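Local coordinates for RagB/SusD domain protein (Flavobacterium johnsoniae, PDB 5J90), which binds chitin as a SusD-like protein of a polysaccharide utilization locus, probably capturing chitin chains at the outer membrane for uptake, at residues A[337-341]-A[420-424]; A[353-358]-A[404-408]; A[413-417]-A[504-508]. All coordinates share one frame; numbering follows the deposited sequence.

Contact 1: A[337-341]-A[420-424]; sequences FLRAE and IITQK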
loop_
_atom_site.group_PDB
_atom_site.type_symbol
_atom_site.label_atom_id
_atom_site.label_comp_id
_atom_site.label_asym_id
_atom_site.label_seq_id
_atom_site.Cartn_x
_atom_site.Cartn_y
_atom_site.Cartn_z
ATOM N N PHE A 337 -6.942 -7.925 24.079
ATOM C CA PHE A 337 -6.339 -6.754 23.447
ATOM C C PHE A 337 -6.874 -6.532 22.031
ATOM O O PHE A 337 -6.975 -5.390 21.577
ATOM C CB PHE A 337 -4.811 -6.848 23.461
ATOM C CG PHE A 337 -4.217 -6.850 24.851
ATOM C CD1 PHE A 337 -4.524 -5.836 25.756
ATOM C CD2 PHE A 337 -3.374 -7.870 25.260
ATOM C CE1 PHE A 337 -3.983 -5.841 27.049
ATOM C CE2 PHE A 337 -2.838 -7.874 26.545
ATOM C CZ PHE A 337 -3.139 -6.857 27.431
ATOM N N LEU A 338 -7.242 -7.617 21.350
ATOM C CA LEU A 338 -7.908 -7.496 20.060
ATOM C C LEU A 338 -9.277 -6.844 20.255
ATOM O O LEU A 338 -9.634 -5.915 19.527
ATOM C CB LEU A 338 -8.063 -8.870 19.410
ATOM C CG LEU A 338 -6.791 -9.385 18.741
ATOM C CD1 LEU A 338 -6.925 -10.864 18.487
ATOM C CD2 LEU A 338 -6.551 -8.634 17.437
ATOM N N ARG A 339 -10.034 -7.325 21.237
ATOM C CA ARG A 339 -11.344 -6.741 21.522
ATOM C C ARG A 339 -11.227 -5.288 21.977
ATOM O O ARG A 339 -12.060 -4.459 21.604
ATOM C CB ARG A 339 -12.103 -7.576 22.554
ATOM C CG ARG A 339 -12.547 -8.948 22.039
ATOM C CD ARG A 339 -12.946 -9.865 23.203
ATOM N NE ARG A 339 -14.165 -9.404 23.837
ATOM C CZ ARG A 339 -14.567 -9.738 25.060
ATOM N NH1 ARG A 339 -13.848 -10.536 25.853
ATOM N NH2 ARG A 339 -15.707 -9.251 25.502
ATOM N N ALA A 340 -10.194 -4.968 22.753
ATOM C CA ALA A 340 -9.975 -3.594 23.195
ATOM C C ALA A 340 -9.781 -2.662 22.004
ATOM O O ALA A 340 -10.387 -1.590 21.939
ATOM C CB ALA A 340 -8.782 -3.508 24.151
ATOM N N GLU A 341 -8.939 -3.065 21.053
ATOM C CA GLU A 341 -8.748 -2.262 19.856
ATOM C C GLU A 341 -10.047 -2.170 19.043
ATOM O O GLU A 341 -10.395 -1.098 18.534
ATOM C CB GLU A 341 -7.627 -2.831 18.991
ATOM C CG GLU A 341 -7.481 -2.030 17.701
ATOM C CD GLU A 341 -6.297 -2.421 16.841
ATOM O OE1 GLU A 341 -5.488 -3.289 17.230
ATOM O OE2 GLU A 341 -6.182 -1.823 15.748
ATOM N N ILE A 420 -2.592 -0.284 24.360
ATOM C CA ILE A 420 -3.097 -1.623 24.070
ATOM C C ILE A 420 -2.037 -2.516 23.420
ATOM O O ILE A 420 -1.794 -3.647 23.862
ATOM C CB ILE A 420 -4.347 -1.547 23.174
ATOM C CG1 ILE A 420 -5.510 -0.942 23.965
ATOM C CG2 ILE A 420 -4.713 -2.926 22.648
ATOM C CD1 ILE A 420 -6.691 -0.506 23.093
ATOM N N ILE A 421 -1.392 -2.005 22.379
ATOM C CA ILE A 421 -0.410 -2.811 21.659
ATOM C C ILE A 421 0.844 -3.059 22.509
ATOM O O ILE A 421 1.447 -4.127 22.423
ATOM C CB ILE A 421 -0.043 -2.185 20.294
ATOM C CG1 ILE A 421 -1.293 -2.018 19.410
ATOM C CG2 ILE A 421 1.011 -3.033 19.583
ATOM C CD1 ILE A 421 -2.032 -3.304 19.113
ATOM N N THR A 422 1.234 -2.093 23.344
ATOM C CA THR A 422 2.380 -2.313 24.236
ATOM C C THR A 422 2.100 -3.492 25.173
ATOM O O THR A 422 2.935 -4.388 25.326
ATOM C CB THR A 422 2.701 -1.053 25.067
ATOM O OG1 THR A 422 3.119 -0.000 24.191
ATOM C CG2 THR A 422 3.815 -1.329 26.076
ATOM N N GLN A 423 0.915 -3.504 25.774
ATOM C CA GLN A 423 0.562 -4.587 26.689
ATOM C C GLN A 423 0.385 -5.913 25.950
ATOM O O GLN A 423 0.744 -6.980 26.458
ATOM C CB GLN A 423 -0.663 -4.204 27.516
ATOM C CG GLN A 423 -0.321 -3.152 28.572
ATOM C CD GLN A 423 0.756 -3.629 29.540
ATOM O OE1 GLN A 423 0.755 -4.783 29.973
ATOM N NE2 GLN A 423 1.684 -2.734 29.883
ATOM N N LYS A 424 -0.134 -5.839 24.732
ATOM C CA LYS A 424 -0.276 -7.012 23.882
ATOM C C LYS A 424 1.103 -7.600 23.559
ATOM O O LYS A 424 1.324 -8.820 23.642
ATOM C CB LYS A 424 -0.988 -6.566 22.604
ATOM C CG LYS A 424 -1.504 -7.662 21.721
ATOM C CD LYS A 424 -2.246 -7.000 20.551
ATOM C CE LYS A 424 -2.813 -8.011 19.599
ATOM N NZ LYS A 424 -3.162 -7.322 18.321
HETATM O O HOH W 1 -5.245 -5.378 18.987
#

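Contact 2: A[353-358]-A[404-408]; sequences AQELYE and TVAWD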
loop_
_atom_site.group_PDB
_atom_site.type_symbol
_atom_site.label_atom_id
_atom_site.label_comp_id
_atom_site.label_asym_id
_atom_site.label_seq_id
_atom_site.Cartn_x
_atom_site.Cartn_y
_atom_site.Cartn_z
ATOM N N ALA A 353 -13.266 -0.279 25.719
ATOM C CA ALA A 353 -11.828 -0.409 25.486
ATOM C C ALA A 353 -11.049 -0.500 26.800
ATOM O O ALA A 353 -10.144 -1.331 26.937
ATOM C CB ALA A 353 -11.319 0.741 24.630
ATOM N N GLN A 354 -11.404 0.336 27.776
ATOM C CA GLN A 354 -10.681 0.312 29.048
ATOM C C GLN A 354 -10.858 -1.017 29.778
ATOM O O GLN A 354 -9.874 -1.585 30.264
ATOM C CB GLN A 354 -11.061 1.461 29.988
ATOM C CG GLN A 354 -10.174 1.447 31.255
ATOM C CD GLN A 354 -10.536 2.497 32.292
ATOM O OE1 GLN A 354 -11.439 3.308 32.096
ATOM N NE2 GLN A 354 -9.827 2.475 33.415
ATOM N N GLU A 355 -12.092 -1.516 29.832
ATOM C CA GLU A 355 -12.374 -2.772 30.536
ATOM C C GLU A 355 -11.586 -3.920 29.923
ATOM O O GLU A 355 -11.021 -4.762 30.629
ATOM C CB GLU A 355 -13.867 -3.118 30.467
ATOM C CG GLU A 355 -14.800 -2.229 31.275
ATOM C CD GLU A 355 -16.269 -2.539 31.008
ATOM O OE1 GLU A 355 -16.600 -3.063 29.914
ATOM O OE2 GLU A 355 -17.101 -2.258 31.901
ATOM N N LEU A 356 -11.558 -3.958 28.593
ATOM C CA LEU A 356 -10.924 -5.045 27.858
ATOM C C LEU A 356 -9.402 -4.980 27.980
ATOM O O LEU A 356 -8.745 -6.008 28.164
ATOM C CB LEU A 356 -11.376 -5.003 26.397
ATOM C CG LEU A 356 -12.852 -5.377 26.245
ATOM C CD1 LEU A 356 -13.386 -4.921 24.892
ATOM C CD2 LEU A 356 -13.057 -6.874 26.422
ATOM N N TYR A 357 -8.848 -3.772 27.921
ATOM C CA TYR A 357 -7.420 -3.543 28.148
ATOM C C TYR A 357 -7.002 -4.058 29.518
ATOM O O TYR A 357 -6.026 -4.807 29.644
ATOM C CB TYR A 357 -7.141 -2.048 28.036
ATOM C CG TYR A 357 -5.750 -1.563 28.392
ATOM C CD1 TYR A 357 -4.646 -1.861 27.583
ATOM C CD2 TYR A 357 -5.544 -0.745 29.503
ATOM C CE1 TYR A 357 -3.382 -1.378 27.879
ATOM C CE2 TYR A 357 -4.278 -0.257 29.810
ATOM C CZ TYR A 357 -3.198 -0.574 28.986
ATOM O OH TYR A 357 -1.941 -0.094 29.250
ATOM N N GLU A 358 -7.745 -3.667 30.549
ATOM C CA GLU A 358 -7.368 -4.053 31.904
ATOM C C GLU A 358 -7.557 -5.552 32.123
ATOM O O GLU A 358 -6.768 -6.185 32.838
ATOM C CB GLU A 358 -8.139 -3.218 32.933
ATOM C CG GLU A 358 -7.770 -1.742 32.863
ATOM C CD GLU A 358 -8.383 -0.899 33.967
ATOM O OE1 GLU A 358 -9.268 -1.399 34.702
ATOM O OE2 GLU A 358 -7.962 0.270 34.082
ATOM N N THR A 404 2.598 5.424 29.640
ATOM C CA THR A 404 2.386 4.720 30.896
ATOM C C THR A 404 1.384 3.586 30.706
ATOM O O THR A 404 0.742 3.469 29.658
ATOM C CB THR A 404 1.832 5.660 31.979
ATOM O OG1 THR A 404 0.562 6.158 31.555
ATOM C CG2 THR A 404 2.779 6.821 32.214
ATOM N N VAL A 405 1.222 2.766 31.735
ATOM C CA VAL A 405 0.261 1.679 31.676
ATOM C C VAL A 405 -1.175 2.173 31.846
ATOM O O VAL A 405 -2.069 1.751 31.117
ATOM C CB VAL A 405 0.553 0.596 32.738
ATOM C CG1 VAL A 405 -0.523 -0.475 32.694
ATOM C CG2 VAL A 405 1.919 -0.030 32.509
ATOM N N ALA A 406 -1.396 3.072 32.809
ATOM C CA ALA A 406 -2.748 3.465 33.201
ATOM C C ALA A 406 -3.593 4.001 32.052
ATOM O O ALA A 406 -3.135 4.829 31.262
ATOM C CB ALA A 406 -2.695 4.497 34.334
ATOM N N TRP A 407 -4.832 3.528 31.984
ATOM C CA TRP A 407 -5.777 4.033 31.000
ATOM C C TRP A 407 -6.137 5.475 31.309
ATOM O O TRP A 407 -6.378 5.840 32.463
ATOM C CB TRP A 407 -7.047 3.189 30.990
ATOM C CG TRP A 407 -7.942 3.497 29.827
ATOM C CD1 TRP A 407 -9.040 4.313 29.818
ATOM C CD2 TRP A 407 -7.800 2.997 28.493
ATOM N NE1 TRP A 407 -9.590 4.349 28.554
ATOM C CE2 TRP A 407 -8.851 3.541 27.730
ATOM C CE3 TRP A 407 -6.892 2.132 27.877
ATOM C CZ2 TRP A 407 -9.012 3.254 26.377
ATOM C CZ3 TRP A 407 -7.054 1.847 26.531
ATOM C CH2 TRP A 407 -8.108 2.402 25.801
ATOM N N ASP A 408 -6.173 6.290 30.266
ATOM C CA ASP A 408 -6.628 7.668 30.357
ATOM C C ASP A 408 -7.740 7.845 29.334
ATOM O O ASP A 408 -7.490 7.806 28.130
ATOM C CB ASP A 408 -5.464 8.611 30.051
ATOM C CG ASP A 408 -5.853 10.081 30.112
ATOM O OD1 ASP A 408 -7.044 10.396 30.327
ATOM O OD2 ASP A 408 -4.949 10.924 29.931
HETATM O O HOH W 2 -5.604 1.251 33.482
#

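Contact 3: A[413-417]-A[504-508]; sequences NEVKL and NAPNF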
loop_
_atom_site.group_PDB
_atom_site.type_symbol
_atom_site.label_atom_id
_atom_site.label_comp_id
_atom_site.label_asym_id
_atom_site.label_seq_id
_atom_site.Cartn_x
_atom_site.Cartn_y
_atom_site.Cartn_z
ATOM N N ASN A 413 -6.824 8.559 20.411
ATOM C CA ASN A 413 -6.945 7.185 19.933
ATOM C C ASN A 413 -5.585 6.543 19.681
ATOM O O ASN A 413 -5.406 5.351 19.946
ATOM C CB ASN A 413 -7.817 7.112 18.677
ATOM C CG ASN A 413 -9.289 7.312 18.983
ATOM O OD1 ASN A 413 -9.739 7.071 20.103
ATOM N ND2 ASN A 413 -10.047 7.754 17.989
ATOM N N GLU A 414 -4.632 7.317 19.171
ATOM C CA GLU A 414 -3.279 6.796 18.965
ATOM C C GLU A 414 -2.603 6.389 20.270
ATOM O O GLU A 414 -1.961 5.338 20.328
ATOM C CB GLU A 414 -2.398 7.777 18.193
ATOM C CG GLU A 414 -2.752 7.890 16.708
ATOM C CD GLU A 414 -2.400 6.657 15.872
ATOM O OE1 GLU A 414 -1.769 5.698 16.379
ATOM O OE2 GLU A 414 -2.765 6.657 14.680
ATOM N N VAL A 415 -2.741 7.198 21.319
ATOM C CA VAL A 415 -2.130 6.853 22.598
ATOM C C VAL A 415 -2.835 5.644 23.220
ATOM O O VAL A 415 -2.169 4.752 23.758
ATOM C CB VAL A 415 -2.081 8.062 23.564
ATOM C CG1 VAL A 415 -1.819 7.597 25.001
ATOM C CG2 VAL A 415 -1.003 9.040 23.114
ATOM N N LYS A 416 -4.162 5.593 23.112
ATOM C CA LYS A 416 -4.913 4.431 23.576
ATOM C C LYS A 416 -4.440 3.161 22.868
ATOM O O LYS A 416 -4.210 2.133 23.518
ATOM C CB LYS A 416 -6.417 4.646 23.378
ATOM C CG LYS A 416 -7.017 5.692 24.333
ATOM C CD LYS A 416 -8.455 6.030 23.982
ATOM C CE LYS A 416 -9.066 6.932 25.058
ATOM N NZ LYS A 416 -10.481 7.284 24.745
ATOM N N LEU A 417 -4.281 3.239 21.544
ATOM C CA LEU A 417 -3.810 2.095 20.788
ATOM C C LEU A 417 -2.385 1.733 21.188
ATOM O O LEU A 417 -2.070 0.556 21.325
ATOM C CB LEU A 417 -3.901 2.357 19.279
ATOM C CG LEU A 417 -3.506 1.164 18.394
ATOM C CD1 LEU A 417 -4.405 -0.025 18.644
ATOM C CD2 LEU A 417 -3.538 1.561 16.911
ATOM N N ASN A 504 0.655 1.837 3.573
ATOM C CA ASN A 504 1.102 3.094 4.163
ATOM C C ASN A 504 -0.078 4.030 4.416
ATOM O O ASN A 504 -0.444 4.855 3.569
ATOM C CB ASN A 504 2.135 3.793 3.283
ATOM C CG ASN A 504 2.689 5.017 3.946
ATOM O OD1 ASN A 504 3.165 4.950 5.074
ATOM N ND2 ASN A 504 2.601 6.153 3.279
ATOM N N ALA A 505 -0.675 3.886 5.591
ATOM C CA ALA A 505 -1.908 4.579 5.957
ATOM C C ALA A 505 -1.892 4.716 7.467
ATOM O O ALA A 505 -1.190 3.975 8.156
ATOM C CB ALA A 505 -3.127 3.771 5.520
ATOM N N PRO A 506 -2.661 5.669 8.005
ATOM C CA PRO A 506 -2.658 5.844 9.462
ATOM C C PRO A 506 -3.474 4.760 10.177
ATOM O O PRO A 506 -4.232 4.017 9.544
ATOM C CB PRO A 506 -3.308 7.221 9.636
ATOM C CG PRO A 506 -4.246 7.335 8.474
ATOM C CD PRO A 506 -3.521 6.653 7.317
ATOM N N ASN A 507 -3.336 4.689 11.496
ATOM C CA ASN A 507 -4.042 3.670 12.266
ATOM C C ASN A 507 -5.546 3.895 12.351
ATOM O O ASN A 507 -6.295 2.945 12.557
ATOM C CB ASN A 507 -3.469 3.562 13.688
ATOM C CG ASN A 507 -2.126 2.880 13.723
ATOM O OD1 ASN A 507 -1.876 1.939 12.964
ATOM N ND2 ASN A 507 -1.241 3.351 14.589
ATOM N N PHE A 508 -5.982 5.146 12.188
ATOM C CA PHE A 508 -7.402 5.479 12.283
ATOM C C PHE A 508 -7.810 6.385 11.147
ATOM O O PHE A 508 -6.957 7.044 10.547
ATOM C CB PHE A 508 -7.711 6.174 13.615
ATOM C CG PHE A 508 -7.453 5.311 14.819
ATOM C CD1 PHE A 508 -6.243 5.375 15.488
ATOM C CD2 PHE A 508 -8.421 4.435 15.276
ATOM C CE1 PHE A 508 -6.002 4.573 16.587
ATOM C CE2 PHE A 508 -8.183 3.632 16.387
ATOM C CZ PHE A 508 -6.967 3.702 17.031
ATOM O OXT PHE A 508 -9.002 6.482 10.831
HETATM O O HOH W 3 -1.228 6.313 12.539
HETATM O O HOH W 4 -4.525 8.025 13.339
#

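Contact 1: A[337-341]-A[420-424]
Phe-337 lays its ring against the backbone of helix 413-428 at Ile-420, Gln-423 and Lys-424. Over one ring face lie Ile-420 O, Gln-423 C and Lys-424 N; CD2 comes to 3.5 Å from Lys-424 CA, and CZ to 3.6 Å from Gln-423 CB. The first torsion of Phe-337 (chi1 -64°) sets CG opposite its own carbonyl carbon, sending the ring past the Lys-424 chain in the reverse direction. Ile-420 packs with two branches: CG2 lies 3.5 Å from Phe-337 O and CD1 3.8 Å from Ala-340 CB.

Polar contact across the pair runs through a water. It donates to Phe-337 O and to Glu-341 OE1 (2.7 Å from the water oxygen) and accepts from Lys-424 NZ, so two opposite charges that do not touch share one mediator. Each charge also has a direct mate: Lys-424 bridges to Asp-438, and Glu-341 to Arg-441 and Arg-345. The amide of Gln-423 is hydrogen-bonded to Tyr-376 and Arg-282.

The two helix segments run antiparallel, at 173° with axes 9.9 Å apart. This is side-by-side helix packing of the alpha-helical SusD-like fold, whose family belongs to the TPR clan.

Contact 2: A[353-358]-A[404-408]
Helix 353-368 begins at Ala-353 and meets an irregular backbone at 404-408, where the closest CA atoms are those of Gln-354 and Trp-407. Trp-407 carries most of the contact. With CG trans to the backbone N (chi1 -169°), its indole swings onto the first turn of the helix, and Gln-354 lies over one ring face. Gln-354 CB stands 3.5 Å from the centroid of the five-membered ring, 11° off the normal, a CH-pi contact. The extended Gln-354 chain carries its amide on over the CD1 side, the amide and indole planes nearly parallel. At the far rim, Ala-353 CB packs 3.8 Å from Trp-407 CH2.

Tyr-357, one turn on, meets the six-membered ring at an oblique 49°, its CD2 3.6 Å from Trp-407 CE3. Its hydroxyl donates to Val-405 O at 2.6 Å from Tyr-357 OH, in the carbonyl plane and on a lone pair, while that oxygen lies at the tyrosine ring's edge. This bond ties the phenol to the loop backbone.

Glu-358 OE2 ties the polar rim together. Gln-354 NE2 donates to it at 3.0 Å, nearly straight but from above the carboxylate plane, and a water links the same Glu-358 OE2 to Trp-407 N. Replacing Trp-407 by an alanine would probably open a gap beside Ala-353 and Tyr-357 and strip the Gln-354 chain of its ring support, leaving only the bond to Glu-358 among these contacts to hold its amide.

Lys-419 of helix 413-428 also hydrogen-bonds Thr-404 O and Ala-406 O. The result is a loop clamped onto a helix start by a tryptophan and a tyrosine-to-carbonyl bond, within the helical framework of the SusD-like fold.

Contact 3: A[413-417]-A[504-508]
The ring of Phe-508, the last residue of the chain, has Asn-413 CB over one face, 3.8 Å from the centroid and 14° off the normal, a CH-pi contact. Here the C-terminal tail of the SusD-like fold docks on the first turn of helix 413-428, a surface contact that ties the chain's end back to the helical framework. Near the ring plane, at its edge, sit Glu-414 OE2 and a water. Leu-417 CD2 approaches obliquely, 3.9 Å from Phe-508 CE1. Phe-508 CE1 also lies 3.5 Å from Asn-413 O, which accepts the backbone bond of Leu-417 N.

The Phe-508 side chain also touches Leu-344 of helix 332-344 and Arg-345, which bonds Asn-507 O as well. Farther back, Asn-504, Ala-505 and Pro-506 touch the second subunit, a copy of this protein, so the tail runs from the neighbouring subunit of this assembly to helix 413-428.

Glu-414 and Asn-507 form the polar half. The glutamate chain bends at its second torsion (chi2 -71°), which brings the carboxylate to the Asn-507 side chain. There the two side chains cross at about a right angle. Glu-414 OE1 is also bonded to Tyr-444 OH, and Asn-507 ND2 to Thr-442 O. Glu-414 OE2 receives two waters. One of these accepts from Asn-507 N; the other has a weak bond with Phe-508 N. Leu-417 CD2 also packs 3.7 Å from Asn-507 CG. Across the contact, Asn-507 ND2 donates to the syn lone pair of Glu-414 OE1 at 3.0 Å and 174°.

Helix 413-428 connects the set: contact 3 uses its first turn and contact 1 its middle, their centres about 12 Å apart. They meet where Glu-341 CD lies 3.5 Å from Leu-417 CD1. Contact 2, centred about 9 Å from contact 1, brings helix 353-368 against both helices of contact 1; Phe-337 CE1 is 3.5 Å from Tyr-357 O, and Gln-423 CG is 3.5 Å from Tyr-357 OH. Contacts 2 and 3 are joined by Lys-416, whose CD lies 3.7 Å from Trp-407 CZ2. Burial falls from contact 1 through contact 2 to the surface contact 3. All three lie on the same side of the chain's centre. None of them by itself locates the chitin-binding site.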